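Local coordinates for protein ArCE4A (Arthrobacter sp. AW19M34-1, PDB 5LFZ) that is a metal-dependent deacetylase of carbohydrate esterase family 4 that probably removes acetyl groups from N-acetylated sugar polymers, at residues R41-L46 / P66-R71; V27-D32 / Q185-L190. All blocks are in the same frame, centred on the assembly; numbering follows the deposited sequence. Where two conformers were deposited one is given.

Contact 1: R41-L46 / P66-R71; sequences RLLDEL and PKTLKR
R71 reaches across from segment 66-71 to meet both D44 and L43 of segment 41-46. The polar part is a salt bridge. R71 NH1 and NH2 grip the same oxygen, D44 OD1, end-on from one face of the carboxylate. R71 NH2 lies 3.0 Å from D44 OD1 and meets it nearly along the C-O bond. R71 NH1 lies 3.1 Å from D44 OD1 and comes from above the carboxylate plane. The two flat groups are turned 37° apart, and both hydrogen bonds are well bent. R71 has further partners: NE pairs with E75, and NH1 also bonds N40 OD1. These bonds probably fix the rotation of the guanidinium.

The apolar part centres on L43. Its CB sits over one guanidinium face, toward the rim, 3.5 Å from R71 NH2. L43 CD1 extends further, to 3.9 Å from R71 CB and 4.0 Å from T68 CG2. T68 turns its methyl to L43, while T68 OG1 bonds N40. A bend at the third torsion (70°) takes the R71 chain past L43 CD1 to D44. With an alanine in place of R71, D44 and E75 would probably lose their charged partner and a gap would open beside L43.

The two helix segments run nearly parallel, their axes 11.3 Å apart. L43 also touches F55 of strand 54-57. Helices 39-48 and 66-74 are thus neighbours, with that strand beneath the first.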
# COMPACT_ATOMS: atom_id res chain seq x y z
N ARG A 41 -1.17 -3.27 -15.66
CA ARG A 41 -2.15 -2.35 -16.20
C ARG A 41 -2.36 -1.20 -15.22
O ARG A 41 -2.50 -0.05 -15.62
CB ARG A 41 -3.48 -3.05 -16.48
CG ARG A 41 -3.44 -3.95 -17.70
CD ARG A 41 -4.58 -4.95 -17.71
NE ARG A 41 -5.87 -4.30 -17.87
CZ ARG A 41 -7.03 -4.90 -17.68
NH1 ARG A 41 -7.06 -6.18 -17.32
NH2 ARG A 41 -8.17 -4.24 -17.84
N LEU A 42 -2.34 -1.53 -13.94
CA LEU A 42 -2.46 -0.54 -12.88
C LEU A 42 -1.29 0.44 -12.94
O LEU A 42 -1.47 1.66 -12.86
CB LEU A 42 -2.53 -1.26 -11.53
CG LEU A 42 -2.72 -0.48 -10.24
CD1 LEU A 42 -3.77 0.56 -10.46
CD2 LEU A 42 -3.14 -1.43 -9.13
N LEU A 43 -0.09 -0.09 -13.11
CA LEU A 43 1.10 0.74 -13.20
C LEU A 43 1.08 1.60 -14.46
O LEU A 43 1.54 2.74 -14.46
CB LEU A 43 2.36 -0.12 -13.18
CG LEU A 43 2.72 -0.77 -11.84
CD1 LEU A 43 3.78 -1.82 -12.05
CD2 LEU A 43 3.21 0.28 -10.86
N ASP A 44 0.54 1.04 -15.54
CA ASP A 44 0.40 1.78 -16.79
C ASP A 44 -0.50 2.99 -16.57
O ASP A 44 -0.16 4.10 -17.00
CB ASP A 44 -0.18 0.89 -17.89
CG ASP A 44 0.82 -0.13 -18.41
OD1 ASP A 44 2.03 -0.00 -18.13
OD2 ASP A 44 0.39 -1.07 -19.12
N GLU A 45 -1.63 2.79 -15.91
CA GLU A 45 -2.58 3.87 -15.68
C GLU A 45 -1.99 4.94 -14.76
O GLU A 45 -2.15 6.14 -15.01
CB GLU A 45 -3.89 3.34 -15.08
CG GLU A 45 -4.66 2.38 -15.98
CD GLU A 45 -5.11 3.02 -17.28
OE1 GLU A 45 -5.27 4.26 -17.33
OE2 GLU A 45 -5.30 2.28 -18.27
N LEU A 46 -1.30 4.51 -13.71
CA LEU A 46 -0.65 5.43 -12.80
C LEU A 46 0.40 6.26 -13.52
O LEU A 46 0.51 7.47 -13.31
CB LEU A 46 -0.03 4.68 -11.62
CG LEU A 46 -1.06 4.14 -10.63
CD1 LEU A 46 -0.39 3.19 -9.65
CD2 LEU A 46 -1.75 5.28 -9.90
N PRO A 66 9.09 -10.55 -10.37
CA PRO A 66 10.26 -9.72 -10.09
C PRO A 66 10.35 -8.47 -10.97
O PRO A 66 10.68 -7.40 -10.46
CB PRO A 66 11.44 -10.66 -10.39
CG PRO A 66 10.88 -11.64 -11.38
CD PRO A 66 9.46 -11.85 -10.96
N LYS A 67 10.04 -8.59 -12.25
CA LYS A 67 10.13 -7.44 -13.15
C LYS A 67 9.10 -6.37 -12.79
O LYS A 67 9.36 -5.17 -12.93
CB LYS A 67 9.98 -7.89 -14.60
CG LYS A 67 10.95 -9.00 -14.97
CD LYS A 67 10.82 -9.44 -16.42
CE LYS A 67 11.58 -10.73 -16.68
NZ LYS A 67 12.95 -10.70 -16.08
N THR A 68 7.93 -6.81 -12.33
CA THR A 68 6.89 -5.88 -11.93
C THR A 68 7.28 -5.10 -10.68
O THR A 68 6.99 -3.91 -10.57
CB THR A 68 5.54 -6.62 -11.72
OG1 THR A 68 5.18 -7.29 -12.93
CG2 THR A 68 4.44 -5.65 -11.34
N LEU A 69 7.98 -5.74 -9.74
CA LEU A 69 8.47 -5.01 -8.58
C LEU A 69 9.56 -4.03 -8.98
O LEU A 69 9.64 -2.92 -8.45
CB LEU A 69 8.98 -5.97 -7.49
CG LEU A 69 7.93 -6.12 -6.39
CD1 LEU A 69 6.74 -6.95 -6.89
CD2 LEU A 69 8.53 -6.73 -5.13
N LYS A 70 10.39 -4.42 -9.95
CA LYS A 70 11.40 -3.50 -10.45
C LYS A 70 10.72 -2.28 -11.08
O LYS A 70 11.23 -1.17 -10.97
CB LYS A 70 12.32 -4.18 -11.46
CG LYS A 70 13.30 -5.16 -10.83
CD LYS A 70 14.31 -5.64 -11.86
CE LYS A 70 15.11 -6.83 -11.34
NZ LYS A 70 14.23 -8.02 -11.14
N ARG A 71 9.56 -2.48 -11.72
CA ARG A 71 8.80 -1.36 -12.26
C ARG A 71 8.40 -0.39 -11.16
O ARG A 71 8.46 0.82 -11.33
CB ARG A 71 7.53 -1.83 -12.98
CG ARG A 71 7.70 -2.30 -14.40
CD ARG A 71 6.34 -2.34 -15.10
NE ARG A 71 5.82 -1.00 -15.35
CZ ARG A 71 4.62 -0.75 -15.90
NH1 ARG A 71 3.84 -1.76 -16.25
NH2 ARG A 71 4.22 0.50 -16.10

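Contact 2: V27-D32 / Q185-L190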
# COMPACT_ATOMS: atom_id res chain seq x y z
N VAL A 27 -2.60 12.94 -0.18
CA VAL A 27 -3.32 11.69 -0.06
C VAL A 27 -2.39 10.57 -0.56
O VAL A 27 -1.67 10.77 -1.54
CB VAL A 27 -4.63 11.71 -0.87
CG1 VAL A 27 -5.19 10.31 -1.05
CG2 VAL A 27 -5.66 12.61 -0.18
N ALA A 28 -2.40 9.42 0.11
CA ALA A 28 -1.64 8.27 -0.38
C ALA A 28 -2.56 7.16 -0.88
O ALA A 28 -3.32 6.58 -0.11
CB ALA A 28 -0.72 7.74 0.72
N LEU A 29 -2.50 6.88 -2.18
CA LEU A 29 -3.18 5.72 -2.76
C LEU A 29 -2.38 4.48 -2.42
O LEU A 29 -1.17 4.44 -2.66
CB LEU A 29 -3.31 5.85 -4.28
CG LEU A 29 -4.08 7.03 -4.84
CD1 LEU A 29 -4.24 6.88 -6.35
CD2 LEU A 29 -5.42 7.15 -4.15
N THR A 30 -3.03 3.47 -1.86
CA THR A 30 -2.33 2.23 -1.53
C THR A 30 -3.09 1.02 -2.06
O THR A 30 -4.33 1.02 -2.14
CB THR A 30 -2.09 2.09 0.01
OG1 THR A 30 -3.33 1.86 0.69
CG2 THR A 30 -1.42 3.34 0.58
N PHE A 31 -2.34 -0.00 -2.45
CA PHE A 31 -2.91 -1.21 -3.05
C PHE A 31 -2.37 -2.45 -2.37
O PHE A 31 -1.16 -2.65 -2.31
CB PHE A 31 -2.59 -1.27 -4.55
CG PHE A 31 -3.15 -0.13 -5.34
CD1 PHE A 31 -4.44 -0.18 -5.84
CD2 PHE A 31 -2.39 1.00 -5.59
CE1 PHE A 31 -4.95 0.87 -6.58
CE2 PHE A 31 -2.89 2.05 -6.33
CZ PHE A 31 -4.18 1.99 -6.82
N ASP A 32 -3.27 -3.29 -1.85
CA ASP A 32 -2.88 -4.50 -1.12
C ASP A 32 -3.00 -5.76 -1.96
O ASP A 32 -3.82 -5.82 -2.88
CB ASP A 32 -3.75 -4.71 0.12
CG ASP A 32 -3.40 -3.79 1.26
OD1 ASP A 32 -2.60 -2.86 1.06
OD2 ASP A 32 -3.96 -4.01 2.36
N GLN A 185 -10.12 7.29 -13.27
CA GLN A 185 -11.11 8.22 -12.73
C GLN A 185 -10.76 8.69 -11.32
O GLN A 185 -10.96 9.86 -10.98
CB GLN A 185 -12.49 7.56 -12.75
CG GLN A 185 -13.60 8.47 -12.28
CD GLN A 185 -14.96 7.80 -12.29
OE1 GLN A 185 -15.98 8.44 -12.02
NE2 GLN A 185 -14.99 6.51 -12.62
N LEU A 186 -10.26 7.78 -10.49
CA LEU A 186 -9.95 8.11 -9.10
C LEU A 186 -8.87 9.19 -9.02
O LEU A 186 -9.00 10.16 -8.26
CB LEU A 186 -9.52 6.86 -8.33
CG LEU A 186 -9.13 7.16 -6.88
CD1 LEU A 186 -10.26 7.90 -6.18
CD2 LEU A 186 -8.78 5.89 -6.13
N VAL A 187 -7.82 9.03 -9.82
CA VAL A 187 -6.74 10.01 -9.85
C VAL A 187 -7.26 11.37 -10.34
O VAL A 187 -6.98 12.40 -9.73
CB VAL A 187 -5.59 9.54 -10.74
CG1 VAL A 187 -4.54 10.63 -10.89
CG2 VAL A 187 -4.97 8.29 -10.17
N SER A 188 -8.01 11.35 -11.44
CA SER A 188 -8.56 12.58 -12.00
C SER A 188 -9.39 13.34 -10.97
O SER A 188 -9.23 14.55 -10.79
CB SER A 188 -9.42 12.28 -13.22
OG SER A 188 -8.63 11.79 -14.29
N LYS A 189 -10.27 12.62 -10.29
CA LYS A 189 -11.15 13.25 -9.31
C LYS A 189 -10.42 13.72 -8.06
O LYS A 189 -10.75 14.77 -7.51
CB LYS A 189 -12.29 12.30 -8.93
CG LYS A 189 -13.40 12.24 -9.98
CD LYS A 189 -14.50 11.28 -9.60
CE LYS A 189 -15.61 11.29 -10.64
NZ LYS A 189 -16.35 12.58 -10.66
N LEU A 190 -9.42 12.97 -7.61
CA LEU A 190 -8.65 13.42 -6.44
C LEU A 190 -7.84 14.67 -6.79
O LEU A 190 -7.76 15.60 -5.99
CB LEU A 190 -7.73 12.30 -5.93
CG LEU A 190 -8.45 11.17 -5.18
CD1 LEU A 190 -7.51 10.01 -4.93
CD2 LEU A 190 -9.05 11.69 -3.86
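L29 of strand 26-32 projects toward helix 177-192 and meets three of its side chains, L186, V187 and L190. This is strand-to-helix packing in the NodB homology fold, the distorted (beta/alpha) barrel of family 4 carbohydrate esterases. The two segments run almost antiparallel, at 170°, and their axes come within 11.5 Å.

L29 is the bump. Its forked end rests in a shallow groove between V187 on one side and the leucine pair, L186 and L190, on the other. The two methyls divide the work. L29 CD2 sits over the seam where L186 CD2 and L190 CD1, from leucines one helical turn apart, meet each other. L29 CD2 is 4.1 Å from L186 CD2. L29 CD1 turns to the other side of the groove and meets V187 CG2, also at 4.1 Å. L29 and each leucine point at one another's backbone and overlap alongside; V187 lies across L29 at about a right angle.

The two leucines reach the same L29 branch by different first torsions. L186 holds its CG opposite the backbone N (chi1 178°), whereas L190 sets its CG opposite the carbonyl carbon (chi1 -74°). Each thereby brings a methyl to L29 CD2. V187 offers CG2 from the flank.

All four touching residues are buried, and the contact is wholly apolar. Neighbours extend the core. L186 also rests on M172 of strand 168-173 and on A160 of helix 153-163. F31, two residues beyond L29, meets M172 and the ring of F55. D32 pairs with R120 through OD1, and the next residue, D33, is a nickel ligand.

The tightest approach belongs to the last leucine: L190 CD1 lies 3.6 Å from L29 CD2.

Overall arrangement
From the N terminus, the chain first lays down strand 26-32, the strand half of contact 2. Helix 39-48 follows and starts contact 1. Strand 54-57 comes next, and helix 66-74 then closes contact 1 as a short loop, with 19 residues between its segments. Contact 2 closes much later, when helix 177-192 returns to the first strand after 152 intervening residues. The short loop therefore lies wholly within the long one. Contact 1 joins two early helices; contact 2 ties the first strand to a late helix. Their centres are 16 Å apart, and they touch where L42 CD2 packs 3.8 Å from F31 CD1.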